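Local coordinates for protein VP1 (Polyomavirus HPyV7, PDB 4PCH) that is the major capsid protein, assembling into pentamers that build the viral shell, and probably helps the virion attach to host cells, at residues Asn168-Val171 / Glu172-Val175. Residues are numbered along the deposited sequence; the frame is centred on the assembly and turned at random.
Sequences NFPV and ELWV
The backbone oxygen of W174 takes two hydrogen bonds, one from the hydroxyl of Y61 and one from a water at 3.1 Å from W174 O. That water also donates to V171 O, 2.7 Å away, and so ties a carbonyl of the turn to the first carbonyl of the strand that follows. Inside the bend, L173 N donates to P170 O at 3.1 Å, nearly straight at the hydrogen although the donor sits above the carbonyl plane. P170 O also meets the rim of the W174 indole in its plane, 3.3 Å from W174 CD1. With CG beside the backbone N (chi1 -67°), the indole folds back over the loop. F169 then turns its edge to one indole face in a T-shaped stack, the planes 73° apart, with F169 CD2 coming within 3.6 Å of W174 CE2. Alongside, P170 CD lies 3.7 Å from W174 CD1, while P170 CG packs against L173 CD1. W174 NE1 is hydrogen-bonded to the carbonyl oxygen of E147, which helps fix the ring's rotation. This is a type I beta-turn, with V171 and E172 at its corners, leading the loop after strand 161-163 into strand 174-176 of a small three-stranded antiparallel sheet in the VP1 jelly-roll subunit.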
ATOM      1  N   ASN B 168      12.573 -17.975  25.794  1.00 16.95           N
ATOM      2  CA  ASN B 168      13.663 -16.990  25.788  1.00 16.08           C
ATOM      3  C   ASN B 168      14.487 -16.869  24.494  1.00 14.11           C
ATOM      4  O   ASN B 168      15.691 -16.666  24.541  1.00 14.89           O
ATOM      5  CB  ASN B 168      14.565 -17.251  26.971  1.00 15.89           C
ATOM      6  CG  ASN B 168      15.319 -18.577  26.870  1.00 17.59           C
ATOM      7  OD1 ASN B 168      14.868 -19.534  26.213  1.00 21.19           O
ATOM      8  ND2 ASN B 168      16.461 -18.636  27.524  1.00 18.43           N
ATOM      9  N   PHE B 169      13.821 -16.982  23.370  1.00 12.24           N
ATOM     10  CA  PHE B 169      14.409 -16.784  22.050  1.00 12.79           C
ATOM     11  C   PHE B 169      14.069 -15.392  21.531  1.00 12.29           C
ATOM     12  O   PHE B 169      12.967 -15.144  21.074  1.00 12.22           O
ATOM     13  CB  PHE B 169      13.849 -17.819  21.062  1.00 13.22           C
ATOM     14  CG  PHE B 169      14.452 -19.189  21.190  1.00 13.02           C
ATOM     15  CD1 PHE B 169      13.932 -20.115  22.061  1.00 13.02           C
ATOM     16  CD2 PHE B 169      15.515 -19.575  20.378  1.00 15.17           C
ATOM     17  CE1 PHE B 169      14.487 -21.377  22.162  1.00 14.92           C
ATOM     18  CE2 PHE B 169      16.062 -20.849  20.465  1.00 16.27           C
ATOM     19  CZ  PHE B 169      15.552 -21.756  21.361  1.00 15.57           C
ATOM     20  N   PRO B 170      15.045 -14.474  21.546  1.00 11.98           N
ATOM     21  CA  PRO B 170      14.716 -13.137  21.045  1.00 13.00           C
ATOM     22  C   PRO B 170      14.457 -13.092  19.547  1.00 11.40           C
ATOM     23  O   PRO B 170      15.222 -13.661  18.777  1.00 11.64           O
ATOM     24  CB  PRO B 170      15.985 -12.325  21.378  1.00 13.71           C
ATOM     25  CG  PRO B 170      16.633 -13.082  22.470  1.00 15.89           C
ATOM     26  CD  PRO B 170      16.395 -14.525  22.094  1.00 13.77           C
ATOM     27  N   VAL B 171      13.445 -12.329  19.146  1.00 11.97           N
ATOM     28  CA  VAL B 171      13.053 -12.223  17.754  1.00 11.56           C
ATOM     29  C   VAL B 171      14.103 -11.452  16.948  1.00 11.49           C
ATOM     30  O   VAL B 171      14.204 -11.603  15.750  1.00 12.78           O
ATOM     31  CB  VAL B 171      11.658 -11.572  17.618  1.00 10.29           C
ATOM     32  CG1 VAL B 171      10.618 -12.364  18.396  1.00 12.34           C
ATOM     33  CG2 VAL B 171      11.669 -10.112  18.054  1.00 11.69           C
ATOM     34  N   GLU B 172      14.904 -10.636  17.639  1.00 12.10           N
ATOM     35  CA  GLU B 172      16.009  -9.933  17.003  1.00 11.93           C
ATOM     36  C   GLU B 172      17.163 -10.850  16.563  1.00 12.16           C
ATOM     37  O   GLU B 172      18.006 -10.414  15.778  1.00 13.01           O
ATOM     38  CB  GLU B 172      16.564  -8.877  17.937  1.00 13.22           C
ATOM     39  CG  GLU B 172      15.630  -7.723  18.151  1.00 12.80           C
ATOM     40  CD  GLU B 172      15.984  -6.936  19.394  1.00 13.35           C
ATOM     41  OE1 GLU B 172      17.075  -6.351  19.424  1.00 17.01           O
ATOM     42  OE2 GLU B 172      15.156  -6.904  20.307  1.00 15.50           O
ATOM     43  N   LEU B 173      17.209 -12.099  17.061  1.00 10.72           N
ATOM     44  CA  LEU B 173      18.373 -12.972  16.873  1.00 12.34           C
ATOM     45  C   LEU B 173      18.082 -14.335  16.214  1.00 11.95           C
ATOM     46  O   LEU B 173      19.008 -15.106  15.929  1.00 12.86           O
ATOM     47  CB  LEU B 173      19.015 -13.221  18.243  1.00 14.13           C
ATOM     48  CG  LEU B 173      19.387 -12.000  19.080  1.00 15.29           C
ATOM     49  CD1 LEU B 173      19.857 -12.423  20.496  1.00 17.08           C
ATOM     50  CD2 LEU B 173      20.475 -11.200  18.356  1.00 14.19           C
ATOM     51  N   TRP B 174      16.807 -14.641  15.976  1.00 10.91           N
ATOM     52  CA  TRP B 174      16.396 -15.988  15.534  1.00 12.06           C
ATOM     53  C   TRP B 174      15.367 -15.842  14.423  1.00 11.71           C
ATOM     54  O   TRP B 174      14.337 -15.187  14.668  1.00 13.31           O
ATOM     55  CB  TRP B 174      15.802 -16.771  16.698  1.00 12.28           C
ATOM     56  CG  TRP B 174      16.798 -17.111  17.775  1.00 11.39           C
ATOM     57  CD1 TRP B 174      17.022 -16.442  18.945  1.00 12.98           C
ATOM     58  CD2 TRP B 174      17.720 -18.195  17.754  1.00 11.83           C
ATOM     59  NE1 TRP B 174      18.022 -17.050  19.650  1.00 12.61           N
ATOM     60  CE2 TRP B 174      18.465 -18.140  18.939  1.00 13.98           C
ATOM     61  CE3 TRP B 174      17.984 -19.227  16.833  1.00 14.10           C
ATOM     62  CZ2 TRP B 174      19.454 -19.068  19.237  1.00 14.51           C
ATOM     63  CZ3 TRP B 174      18.977 -20.146  17.133  1.00 13.93           C
ATOM     64  CH2 TRP B 174      19.708 -20.053  18.314  1.00 14.49           C
ATOM     65  N   VAL B 175      15.632 -16.442  13.271  0.50  8.99           N
ATOM     66  CA  VAL B 175      14.814 -16.319  12.061  0.50 11.49           C
ATOM     67  C   VAL B 175      14.244 -17.696  11.674  1.00 13.44           C
ATOM     68  O   VAL B 175      14.981 -18.690  11.709  1.00 13.79           O
ATOM     69  CB  VAL B 175      15.681 -15.802  10.895  0.50 12.78           C
ATOM     70  CG1 VAL B 175      14.850 -15.615   9.642  0.50 16.23           C
ATOM     71  CG2 VAL B 175      16.365 -14.477  11.255  0.50 12.97           C
TER
HETATM   72  O   HOH W   1      12.929 -12.645  13.648  1.00 18.68           O